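Local coordinates for DNA-damage inducible protein DDI1-like protein (Leishmania major, PDB 5YQ8) that probably cleaves proteins as an aspartic endopeptidase, through the retropepsin-like domain of a Ddi1 family protein, captured here as a dimer, at residues A[18-23]-A[89-94]; A[26-31]-A[94-99]. All blocks are in the same frame, centred on the assembly; numbering follows the deposited sequence.

Contact 1: A[18-23]-A[89-94]; sequences KAFVDS and DLIIGL
Phe20 has CG anti to its backbone N (chi1 -173°), and Ile91 carries CG2 anti to its own. Because the two residues are paired across the strands, their side chains lie side by side on one face of the sheet. Ile91 CG2 reaches the ring edge, near its plane, 4.0 Å from Phe20 CD2. The same methyl also touches CB of Asp22. On the other face, Ala19 CB packs 3.7 Å from Ile92 CD1, with Leu90 and Val21 close by. Val8 of strand 7-12 and Leu97 of helix 94-99 add to this apolar layer.

Strands 18-21 and 90-92 run parallel, with a twist of 40° between them. Phe20 uses both backbone groups. Its N donates to Leu90 O at 2.7 Å, and its O accepts from Ile92 N at 2.6 Å. Further on, Asp22 N reaches Ile92 O at 3.0 Å in an almost straight bond (175°). At the other end a water bridges the strands. It accepts from Leu90 N at 3.0 Å and donates to Lys18 O at 3.2 Å. Past the strands, Leu94 rests its branched end on the Ser23 carbonyl, with CD2 3.5 Å from Ser23 O.

Asp22 is the probable active-site aspartate, and its backbone is thus tied to strand 90-92. Its OD2 lies in the plane of the Phe20 ring, at the edge. Ser23 OG bonds to Ser23 N and Val21 O of the second subunit. This interlock is the fireman's grip, characteristic of the retropepsin dimer around its paired aspartates.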
ATOM      1  N   LYS A  18      -5.533 -11.236  11.491  1.00  8.38           N
ATOM      2  CA  LYS A  18      -5.678 -10.654  10.195  1.00  8.97           C
ATOM      3  C   LYS A  18      -4.610  -9.579   9.939  1.00  8.57           C
ATOM      4  O   LYS A  18      -4.240  -8.838  10.844  1.00  8.62           O
ATOM      5  CB  LYS A  18      -7.071 -10.089   9.980  1.00  9.77           C
ATOM      6  CG  LYS A  18      -7.408  -8.765  10.635  1.00 10.34           C
ATOM      7  CD  LYS A  18      -8.556  -8.107   9.902  1.00 10.89           C
ATOM      8  CE  LYS A  18      -9.002  -6.890  10.677  1.00 11.86           C
ATOM      9  NZ  LYS A  18      -9.475  -7.197  12.077  1.00 12.89           N
ATOM     10  N   ALA A  19      -4.107  -9.549   8.707  1.00  7.94           N
ATOM     11  CA  ALA A  19      -2.927  -8.766   8.344  1.00  7.89           C
ATOM     12  C   ALA A  19      -3.280  -7.821   7.204  1.00  7.49           C
ATOM     13  O   ALA A  19      -3.772  -8.258   6.190  1.00  7.12           O
ATOM     14  CB  ALA A  19      -1.771  -9.684   7.907  1.00  7.56           C
ATOM     15  N   PHE A  20      -2.997  -6.548   7.388  1.00  7.74           N
ATOM     16  CA  PHE A  20      -3.148  -5.514   6.338  1.00  8.19           C
ATOM     17  C   PHE A  20      -2.011  -5.509   5.324  1.00  7.98           C
ATOM     18  O   PHE A  20      -0.865  -5.523   5.735  1.00  8.19           O
ATOM     19  CB  PHE A  20      -3.181  -4.177   7.010  1.00  8.50           C
ATOM     20  CG  PHE A  20      -3.496  -3.014   6.096  1.00  8.65           C
ATOM     21  CD1 PHE A  20      -4.752  -2.879   5.546  1.00  8.81           C
ATOM     22  CD2 PHE A  20      -2.539  -2.004   5.854  1.00  8.35           C
ATOM     23  CE1 PHE A  20      -5.065  -1.761   4.786  1.00  8.46           C
ATOM     24  CE2 PHE A  20      -2.842  -0.930   5.053  1.00  8.31           C
ATOM     25  CZ  PHE A  20      -4.102  -0.815   4.498  1.00  8.09           C
ATOM     26  N   VAL A  21      -2.356  -5.517   4.046  1.00  7.61           N
ATOM     27  CA  VAL A  21      -1.376  -5.653   2.964  1.00  7.75           C
ATOM     28  C   VAL A  21      -1.165  -4.285   2.312  1.00  7.82           C
ATOM     29  O   VAL A  21      -2.012  -3.856   1.504  1.00  8.70           O
ATOM     30  CB  VAL A  21      -1.836  -6.648   1.901  1.00  7.57           C
ATOM     31  CG1 VAL A  21      -0.870  -6.658   0.714  1.00  7.64           C
ATOM     32  CG2 VAL A  21      -2.034  -8.063   2.495  1.00  7.61           C
ATOM     33  N   ASP A  22      -0.056  -3.634   2.653  1.00  7.57           N
ATOM     34  CA  ASP A  22       0.187  -2.184   2.391  1.00  7.95           C
ATOM     35  C   ASP A  22       1.419  -1.999   1.571  1.00  8.12           C
ATOM     36  O   ASP A  22       2.497  -2.050   2.100  1.00  9.07           O
ATOM     37  CB  ASP A  22       0.368  -1.464   3.731  1.00  7.71           C
ATOM     38  CG  ASP A  22       0.363   0.040   3.635  1.00  7.76           C
ATOM     39  OD1 ASP A  22       0.398   0.589   2.517  1.00  7.54           O
ATOM     40  OD2 ASP A  22       0.363   0.669   4.737  1.00  7.70           O
ATOM     41  N   SER A  23       1.283  -1.812   0.275  1.00  8.48           N
ATOM     42  CA  SER A  23       2.441  -1.718  -0.621  1.00  8.75           C
ATOM     43  C   SER A  23       3.158  -0.410  -0.499  1.00  8.88           C
ATOM     44  O   SER A  23       4.309  -0.312  -0.870  1.00  8.13           O
ATOM     45  CB  SER A  23       2.018  -1.988  -2.085  1.00  9.35           C
ATOM     46  OG  SER A  23       1.486  -0.831  -2.747  1.00  9.48           O
ATOM     47  N   ASP A  89      -3.728  -4.830  13.800  1.00 18.65           N
ATOM     48  CA  ASP A  89      -2.981  -5.901  14.456  1.00 16.78           C
ATOM     49  C   ASP A  89      -1.633  -6.114  13.775  1.00 15.19           C
ATOM     50  O   ASP A  89      -0.598  -6.110  14.434  1.00 15.30           O
ATOM     51  CB  ASP A  89      -3.805  -7.179  14.461  1.00 16.40           C
ATOM     52  CG  ASP A  89      -5.025  -7.059  15.373  1.00 18.01           C
ATOM     53  OD1 ASP A  89      -5.200  -5.938  15.985  1.00 16.85           O
ATOM     54  OD2 ASP A  89      -5.758  -8.106  15.534  1.00 17.13           O
ATOM     55  N   LEU A  90      -1.640  -6.236  12.451  1.00 12.77           N
ATOM     56  CA  LEU A  90      -0.478  -6.620  11.725  1.00 11.64           C
ATOM     57  C   LEU A  90      -0.565  -6.003  10.360  1.00 11.31           C
ATOM     58  O   LEU A  90      -1.632  -6.091   9.674  1.00 11.57           O
ATOM     59  CB  LEU A  90      -0.431  -8.156  11.618  1.00 11.83           C
ATOM     60  CG  LEU A  90       0.783  -8.761  10.955  1.00 12.12           C
ATOM     61  CD1 LEU A  90       2.081  -8.304  11.594  1.00 12.43           C
ATOM     62  CD2 LEU A  90       0.669 -10.271  11.016  1.00 12.46           C
ATOM     63  N   ILE A  91       0.555  -5.394   9.965  1.00  9.77           N
ATOM     64  CA  ILE A  91       0.743  -4.819   8.684  1.00  9.26           C
ATOM     65  C   ILE A  91       1.854  -5.598   7.939  1.00  8.96           C
ATOM     66  O   ILE A  91       3.019  -5.697   8.439  1.00  8.99           O
ATOM     67  CB  ILE A  91       1.111  -3.341   8.813  1.00  9.29           C
ATOM     68  CG1 ILE A  91       0.072  -2.669   9.712  1.00  9.55           C
ATOM     69  CG2 ILE A  91       1.090  -2.719   7.452  1.00  8.97           C
ATOM     70  CD1 ILE A  91       0.298  -1.224  10.018  1.00 10.09           C
ATOM     71  N   ILE A  92       1.470  -6.175   6.788  1.00  7.99           N
ATOM     72  CA  ILE A  92       2.387  -6.721   5.835  1.00  7.68           C
ATOM     73  C   ILE A  92       2.915  -5.566   4.966  1.00  7.83           C
ATOM     74  O   ILE A  92       2.207  -5.046   4.123  1.00  7.32           O
ATOM     75  CB  ILE A  92       1.705  -7.768   4.999  1.00  7.71           C
ATOM     76  CG1 ILE A  92       1.283  -8.919   5.888  1.00  7.61           C
ATOM     77  CG2 ILE A  92       2.665  -8.323   3.934  1.00  7.95           C
ATOM     78  CD1 ILE A  92       0.643 -10.042   5.119  1.00  7.97           C
ATOM     79  N   GLY A  93       4.148  -5.135   5.189  1.00  7.44           N
ATOM     80  CA  GLY A  93       4.721  -4.057   4.367  1.00  7.28           C
ATOM     81  C   GLY A  93       5.441  -4.557   3.129  1.00  7.25           C
ATOM     82  O   GLY A  93       5.552  -5.767   2.833  1.00  6.65           O
ATOM     83  N   LEU A  94       5.992  -3.596   2.423  1.00  7.90           N
ATOM     84  CA  LEU A  94       6.811  -3.834   1.245  1.00  8.52           C
ATOM     85  C   LEU A  94       8.104  -4.634   1.520  1.00  9.31           C
ATOM     86  O   LEU A  94       8.564  -5.319   0.670  1.00 10.74           O
ATOM     87  CB  LEU A  94       7.119  -2.471   0.610  1.00  8.58           C
ATOM     88  CG  LEU A  94       7.446  -2.444  -0.886  1.00  8.73           C
ATOM     89  CD1 LEU A  94       6.349  -3.153  -1.653  1.00  8.52           C
ATOM     90  CD2 LEU A  94       7.658  -1.024  -1.346  1.00  8.62           C
TER
HETATM   91  O   HOH W   1      -4.092  -5.674  10.876  1.00  1.00           O

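Contact 2: A[26-31]-A[94-99]; sequences QNSIMN and LDQLKR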
ATOM      1  N   GLN A  26       6.861   0.904   4.062  1.00 14.78           N
ATOM      2  CA  GLN A  26       8.172   0.317   3.991  1.00 16.18           C
ATOM      3  C   GLN A  26       8.396  -0.776   5.071  1.00 15.49           C
ATOM      4  O   GLN A  26       9.099  -1.709   4.788  1.00 15.39           O
ATOM      5  CB  GLN A  26       9.263   1.397   4.059  1.00 18.59           C
ATOM      6  CG  GLN A  26      10.652   0.823   3.853  1.00 19.76           C
ATOM      7  CD  GLN A  26      11.650   1.853   3.407  1.00 23.44           C
ATOM      8  OE1 GLN A  26      12.065   1.903   2.215  1.00 22.85           O
ATOM      9  NE2 GLN A  26      12.077   2.680   4.364  1.00 25.04           N
ATOM     10  N   ASN A  27       7.817  -0.670   6.263  1.00 14.20           N
ATOM     11  CA  ASN A  27       8.090  -1.650   7.361  1.00 13.77           C
ATOM     12  C   ASN A  27       6.832  -2.453   7.713  1.00 13.26           C
ATOM     13  O   ASN A  27       5.721  -1.926   7.677  1.00 10.93           O
ATOM     14  CB  ASN A  27       8.610  -0.906   8.595  1.00 14.55           C
ATOM     15  CG  ASN A  27       9.877  -0.094   8.294  1.00 15.98           C
ATOM     16  OD1 ASN A  27      11.010  -0.664   8.283  1.00 16.86           O
ATOM     17  ND2 ASN A  27       9.692   1.214   7.963  1.00 13.27           N
ATOM     18  N   SER A  28       7.025  -3.736   8.021  1.00 13.25           N
ATOM     19  CA  SER A  28       6.009  -4.537   8.716  1.00 13.77           C
ATOM     20  C   SER A  28       6.030  -4.254  10.211  1.00 13.79           C
ATOM     21  O   SER A  28       7.103  -4.108  10.801  1.00 15.12           O
ATOM     22  CB  SER A  28       6.198  -6.030   8.466  1.00 13.87           C
ATOM     23  OG  SER A  28       5.858  -6.354   7.123  1.00 14.40           O
ATOM     24  N   ILE A  29       4.835  -4.106  10.786  1.00 14.14           N
ATOM     25  CA  ILE A  29       4.651  -3.693  12.163  1.00 14.24           C
ATOM     26  C   ILE A  29       3.467  -4.424  12.746  1.00 13.71           C
ATOM     27  O   ILE A  29       2.475  -4.602  12.080  1.00 14.06           O
ATOM     28  CB  ILE A  29       4.412  -2.192  12.296  1.00 15.94           C
ATOM     29  CG1 ILE A  29       5.558  -1.354  11.726  1.00 16.26           C
ATOM     30  CG2 ILE A  29       4.376  -1.819  13.757  1.00 16.77           C
ATOM     31  CD1 ILE A  29       5.152   0.049  11.346  1.00 17.52           C
ATOM     32  N   MET A  30       3.619  -4.878  13.985  1.00 12.51           N
ATOM     33  CA  MET A  30       2.628  -5.576  14.752  1.00 12.72           C
ATOM     34  C   MET A  30       2.377  -4.843  16.047  1.00 12.58           C
ATOM     35  O   MET A  30       3.347  -4.388  16.695  1.00 11.89           O
ATOM     36  CB  MET A  30       3.156  -6.987  15.062  1.00 12.14           C
ATOM     37  CG  MET A  30       2.375  -7.721  16.114  1.00 12.31           C
ATOM     38  SD  MET A  30       2.974  -9.414  16.298  1.00 11.88           S
ATOM     39  CE  MET A  30       2.501 -10.181  14.786  1.00 11.63           C
ATOM     40  N   ASN A  31       1.121  -4.780  16.482  1.00 13.05           N
ATOM     41  CA  ASN A  31       0.842  -4.059  17.737  1.00 13.93           C
ATOM     42  C   ASN A  31       1.238  -4.897  18.930  1.00 13.32           C
ATOM     43  O   ASN A  31       1.382  -6.094  18.808  1.00 12.67           O
ATOM     44  CB  ASN A  31      -0.592  -3.503  17.816  1.00 15.29           C
ATOM     45  CG  ASN A  31      -1.632  -4.557  17.642  1.00 17.24           C
ATOM     46  OD1 ASN A  31      -1.293  -5.748  17.566  1.00 21.11           O
ATOM     47  ND2 ASN A  31      -2.897  -4.152  17.496  1.00 16.44           N
ATOM     48  N   LEU A  94       5.992  -3.596   2.423  1.00  7.90           N
ATOM     49  CA  LEU A  94       6.811  -3.834   1.245  1.00  8.52           C
ATOM     50  C   LEU A  94       8.104  -4.634   1.520  1.00  9.31           C
ATOM     51  O   LEU A  94       8.564  -5.319   0.670  1.00 10.74           O
ATOM     52  CB  LEU A  94       7.119  -2.471   0.610  1.00  8.58           C
ATOM     53  CG  LEU A  94       7.446  -2.444  -0.886  1.00  8.73           C
ATOM     54  CD1 LEU A  94       6.349  -3.153  -1.653  1.00  8.52           C
ATOM     55  CD2 LEU A  94       7.658  -1.024  -1.346  1.00  8.62           C
ATOM     56  N   ASP A  95       8.687  -4.582   2.694  1.00  9.80           N
ATOM     57  CA  ASP A  95       9.763  -5.507   3.021  1.00 10.39           C
ATOM     58  C   ASP A  95       9.404  -6.999   2.845  1.00 10.38           C
ATOM     59  O   ASP A  95      10.132  -7.771   2.190  1.00 10.14           O
ATOM     60  CB  ASP A  95      10.237  -5.270   4.468  1.00 11.57           C
ATOM     61  CG  ASP A  95       9.095  -4.817   5.427  1.00 12.81           C
ATOM     62  OD1 ASP A  95       7.985  -4.381   4.936  1.00 13.93           O
ATOM     63  OD2 ASP A  95       9.354  -4.828   6.658  1.00 13.10           O
ATOM     64  N   GLN A  96       8.323  -7.439   3.475  1.00  9.78           N
ATOM     65  CA  GLN A  96       7.921  -8.856   3.435  1.00  9.84           C
ATOM     66  C   GLN A  96       7.226  -9.219   2.119  1.00  9.11           C
ATOM     67  O   GLN A  96       7.389 -10.281   1.608  1.00  9.29           O
ATOM     68  CB  GLN A  96       7.022  -9.207   4.639  1.00 10.44           C
ATOM     69  CG  GLN A  96       7.697  -9.052   6.007  1.00 10.75           C
ATOM     70  CD  GLN A  96       8.768 -10.053   6.241  1.00 11.00           C
ATOM     71  OE1 GLN A  96       8.642 -11.191   5.800  1.00 12.40           O
ATOM     72  NE2 GLN A  96       9.814  -9.661   6.945  1.00 10.99           N
ATOM     73  N   LEU A  97       6.475  -8.294   1.532  1.00  8.92           N
ATOM     74  CA  LEU A  97       5.958  -8.484   0.167  1.00  8.04           C
ATOM     75  C   LEU A  97       7.068  -8.752  -0.828  1.00  8.15           C
ATOM     76  O   LEU A  97       6.940  -9.623  -1.668  1.00  7.44           O
ATOM     77  CB  LEU A  97       5.156  -7.277  -0.279  1.00  8.05           C
ATOM     78  CG  LEU A  97       3.723  -7.135   0.267  1.00  7.83           C
ATOM     79  CD1 LEU A  97       3.101  -5.834  -0.122  1.00  7.78           C
ATOM     80  CD2 LEU A  97       2.874  -8.297  -0.222  1.00  7.72           C
ATOM     81  N   LYS A  98       8.155  -8.011  -0.711  1.00  8.03           N
ATOM     82  CA  LYS A  98       9.369  -8.249  -1.470  1.00  8.44           C
ATOM     83  C   LYS A  98      10.227  -9.402  -0.996  1.00  8.85           C
ATOM     84  O   LYS A  98      10.669 -10.199  -1.774  1.00 10.23           O
ATOM     85  CB  LYS A  98      10.219  -6.971  -1.533  1.00  8.29           C
ATOM     86  CG  LYS A  98       9.581  -5.839  -2.305  1.00  7.93           C
ATOM     87  CD  LYS A  98      10.708  -4.977  -2.846  1.00  8.05           C
ATOM     88  CE  LYS A  98      10.356  -4.303  -4.126  1.00  7.74           C
ATOM     89  NZ  LYS A  98      11.339  -3.244  -4.288  1.00  7.75           N
ATOM     90  N   ARG A  99      10.393  -9.582   0.283  1.00  9.43           N
ATOM     91  CA  ARG A  99      11.211 -10.691   0.773  1.00  9.14           C
ATOM     92  C   ARG A  99      10.704 -12.080   0.340  1.00  9.53           C
ATOM     93  O   ARG A  99      11.466 -13.000   0.082  1.00  8.65           O
ATOM     94  CB  ARG A  99      11.270 -10.583   2.311  1.00  9.35           C
ATOM     95  CG  ARG A  99      11.672 -11.841   3.029  1.00  9.16           C
ATOM     96  CD  ARG A  99      13.109 -12.197   2.667  1.00  9.37           C
ATOM     97  NE  ARG A  99      13.358 -13.455   3.312  1.00  9.49           N
ATOM     98  CZ  ARG A  99      13.113 -14.641   2.788  1.00  9.74           C
ATOM     99  NH1 ARG A  99      12.657 -14.770   1.553  1.00 10.77           N
ATOM    100  NH2 ARG A  99      13.283 -15.712   3.528  1.00  9.70           N
TER
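Asp95 reaches from the first turn of helix 94-99 to the backbone of Gln26 and Ser28. The contact belongs to the retropepsin fold. It joins the chain just beyond Asp22, the probable active-site residue, to the short helix that follows the inner strand 90-92. The tight part is small and centres on the Asp95 carboxylate. Ser28 N donates to Asp95 OD2 at 2.9 Å, with an angle of 160° at the hydrogen. OD2 receives it on its syn lone pair, the side of the other oxygen. The same OD2 lies 3.5 Å from Asn27 CA, so the carboxylate is pressed close to the backbone. Gln26 O lies 2.9 Å from Asp95 OD1. The start of the helix would favour a negative charge here, while the nearby Gln26 O would disfavour it, so the ionisation of Asp95 may be shifted.

The outward side is looser. CB of Gln26 and CB of Asn27 point away from the helix, and both residues are partly exposed. Each also meets the second subunit. Gln26 packs on Val3 of that chain, and Asn27 OD1 makes a weak hydrogen bond with its Lys2 NZ. Buried Gln96, by contrast, closes the inner side next to the Ser28 hydroxyl, whose strongest partner is Gly93. With CG anti to the carbonyl carbon (chi1 -63°), Gln96 CG lies 3.5 Å from Ser28 OG.

How the contacts relate
Contact 1 and contact 2 share Leu94 and have centres about 7 Å apart. Their segments alternate along the chain. Strand 90-92 of contact 1 joins them: it pairs in parallel with 15-21 and antiparallel with 29-31 of contact 2, and leads into helix 94-99. Ile91 N probably bonds to Ile29 O at 3.0 Å, which ties the two contacts through the sheet. A second link lies at the N-cap of helix 94-99, where Gly93 N probably bonds to Ser28 OG at 2.9 Å. Asp22, the probable active-site residue, belongs to contact 1. The Leu94 side chain is about 8 Å from that of Asp22. Both contacts touch the second subunit.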